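Local coordinates for protein transcriptional regulator, LYSR family (Neisseria meningitidis, PDB 4AB5) that probably acts as a MetR-like LysR-family transcription factor of methionine biosynthesis, this chain being its regulatory domain, without the DNA-binding part, at residues B[122-127]-B[178-183]. Sequence-based numbering, arbitrary orientation.
Sequences KKILIP and DGLQSK
Leu-180 reaches its CD1 methyl into the angle between Lys-123 and Ile-124, so that one branch of the leucine meets two successive residues of helix 119-125. With CG anti to the backbone N (chi1 -165°), the end of the leucine comes nearer to the helix than the initial direction of its side chain would suggest. Ile-124 comes to meet it tip to tip: its CD1 lies 3.8 Å from Leu-180 CD1, and its CG1 is almost as close to the same methyl. Lys-123 instead crosses the leucine obliquely, its aliphatic CD passing 4.0 Å from Leu-180 CD1, before the chain, bent at chi3, carries the ammonium group on to the strand. There Lys-123 NZ donates a hydrogen bond of 2.9 Å to the backbone O of Gln-181, approaching in the carbonyl plane with a C=O...N angle of 154°. The same NZ forms a salt bridge with Asp-119, one turn earlier on its helix, and Asp-119 OD2 also accepts a hydrogen bond from Ser-182 OG. The carboxylate thus steadies the lysine and ties the buried serine hydroxyl to the helix, and its charge would be expected to help keep the lysine protonated. A water accepts weak hydrogen bonds from Lys-123 NZ, at 3.2 Å, and from the backbone N of Lys-183. The contact is small, 186 Å² in all, and combines an apolar patch with one lysine-to-carbonyl hydrogen bond. Leu-180 is also packed against Leu-120, Ile-175 and Met-82, while Ile-124 touches Ile-175 and Thr-176; in this periplasmic-binding-protein-like domain, helix 119-125 is thereby joined to the long, interrupted strand 171-189, which pairs antiparallel with strand 72-86, here through backbone hydrogen bonds of Leu-180 with Met-82 and Ser-182 with Tyr-80.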
loop_
_atom_site.group_PDB
_atom_site.type_symbol
_atom_site.label_atom_id
_atom_site.label_comp_id
_atom_site.label_asym_id
_atom_site.label_seq_id
_atom_site.Cartn_x
_atom_site.Cartn_y
_atom_site.Cartn_z
ATOM N N LYS B 122 12.847 10.553 -14.700
ATOM C CA LYS B 122 12.620 11.897 -15.237
ATOM C C LYS B 122 13.841 12.842 -15.160
ATOM O O LYS B 122 14.199 13.456 -16.173
ATOM C CB LYS B 122 11.364 12.532 -14.591
ATOM C CG LYS B 122 11.113 14.001 -14.939
ATOM C CD LYS B 122 9.682 14.442 -14.662
ATOM C CE LYS B 122 9.490 14.996 -13.274
ATOM N NZ LYS B 122 8.113 15.532 -13.072
ATOM N N LYS B 123 14.443 12.973 -13.966
ATOM C CA LYS B 123 15.551 13.897 -13.708
ATOM C C LYS B 123 16.945 13.373 -14.024
ATOM O O LYS B 123 17.879 14.175 -14.071
ATOM C CB LYS B 123 15.524 14.363 -12.237
ATOM C CG LYS B 123 14.311 15.202 -11.846
ATOM C CD LYS B 123 14.126 15.216 -10.342
ATOM C CE LYS B 123 13.561 16.532 -9.869
ATOM N NZ LYS B 123 13.119 16.466 -8.454
ATOM N N ILE B 124 17.120 12.046 -14.166
ATOM C CA ILE B 124 18.454 11.453 -14.322
ATOM C C ILE B 124 18.635 10.505 -15.517
ATOM O O ILE B 124 19.582 10.667 -16.286
ATOM C CB ILE B 124 18.886 10.787 -12.964
ATOM C CG1 ILE B 124 18.628 11.725 -11.728
ATOM C CG2 ILE B 124 20.303 10.170 -13.002
ATOM C CD1 ILE B 124 19.780 12.006 -10.714
ATOM N N LEU B 125 17.768 9.497 -15.625
ATOM C CA LEU B 125 17.819 8.412 -16.606
ATOM C C LEU B 125 17.375 8.831 -18.013
ATOM O O LEU B 125 18.186 8.747 -18.938
ATOM C CB LEU B 125 16.983 7.219 -16.082
ATOM C CG LEU B 125 17.625 6.164 -15.151
ATOM C CD1 LEU B 125 18.663 6.740 -14.199
ATOM C CD2 LEU B 125 16.571 5.436 -14.372
ATOM N N ILE B 126 16.098 9.269 -18.178
ATOM C CA ILE B 126 15.524 9.710 -19.461
ATOM C C ILE B 126 16.452 10.725 -20.170
ATOM O O ILE B 126 16.808 10.441 -21.320
ATOM C CB ILE B 126 14.042 10.194 -19.355
ATOM C CG1 ILE B 126 13.089 9.070 -18.887
ATOM C CG2 ILE B 126 13.541 10.877 -20.648
ATOM C CD1 ILE B 126 11.903 9.606 -18.296
ATOM N N PRO B 127 16.946 11.824 -19.511
ATOM C CA PRO B 127 17.846 12.759 -20.215
ATOM C C PRO B 127 19.169 12.175 -20.685
ATOM O O PRO B 127 19.769 12.720 -21.611
ATOM C CB PRO B 127 18.060 13.895 -19.207
ATOM C CG PRO B 127 17.684 13.360 -17.909
ATOM C CD PRO B 127 16.634 12.330 -18.153
ATOM N N ASP B 178 25.645 15.093 -7.183
ATOM C CA ASP B 178 24.813 16.195 -6.696
ATOM C C ASP B 178 23.662 15.700 -5.802
ATOM O O ASP B 178 23.048 16.497 -5.094
ATOM C CB ASP B 178 24.235 16.977 -7.890
ATOM C CG ASP B 178 25.257 17.657 -8.792
ATOM O OD1 ASP B 178 26.451 17.714 -8.410
ATOM O OD2 ASP B 178 24.857 18.154 -9.871
ATOM N N GLY B 179 23.378 14.398 -5.856
ATOM C CA GLY B 179 22.281 13.777 -5.126
ATOM C C GLY B 179 20.964 13.931 -5.868
ATOM O O GLY B 179 20.910 14.592 -6.913
ATOM N N LEU B 180 19.888 13.315 -5.343
ATOM C CA LEU B 180 18.558 13.403 -5.949
ATOM C C LEU B 180 17.547 13.884 -4.913
ATOM O O LEU B 180 17.259 13.182 -3.947
ATOM C CB LEU B 180 18.161 12.047 -6.538
ATOM C CG LEU B 180 16.988 11.941 -7.505
ATOM C CD1 LEU B 180 16.896 13.052 -8.528
ATOM C CD2 LEU B 180 16.910 10.588 -8.014
ATOM N N GLN B 181 17.034 15.089 -5.103
ATOM C CA GLN B 181 16.098 15.696 -4.177
ATOM C C GLN B 181 14.698 15.813 -4.765
ATOM O O GLN B 181 14.549 16.227 -5.908
ATOM C CB GLN B 181 16.624 17.079 -3.737
ATOM C CG GLN B 181 15.908 17.658 -2.514
ATOM C CD GLN B 181 16.173 19.130 -2.283
ATOM O OE1 GLN B 181 16.013 19.976 -3.171
ATOM N NE2 GLN B 181 16.510 19.474 -1.053
ATOM N N SER B 182 13.676 15.464 -3.972
ATOM C CA SER B 182 12.267 15.636 -4.330
ATOM C C SER B 182 11.760 16.866 -3.602
ATOM O O SER B 182 12.142 17.096 -2.456
ATOM C CB SER B 182 11.439 14.427 -3.919
ATOM O OG SER B 182 11.637 13.360 -4.830
ATOM N N LYS B 183 10.923 17.663 -4.274
ATOM C CA LYS B 183 10.336 18.871 -3.710
ATOM C C LYS B 183 8.813 18.712 -3.676
ATOM O O LYS B 183 8.206 18.456 -4.714
ATOM C CB LYS B 183 10.763 20.105 -4.516
ATOM C CG LYS B 183 12.244 20.447 -4.381
ATOM C CD LYS B 183 12.638 21.560 -5.338
ATOM C CE LYS B 183 14.106 21.902 -5.270
ATOM N NZ LYS B 183 14.420 22.773 -4.105
HETATM O O HOH W 1 10.102 16.512 -7.283
#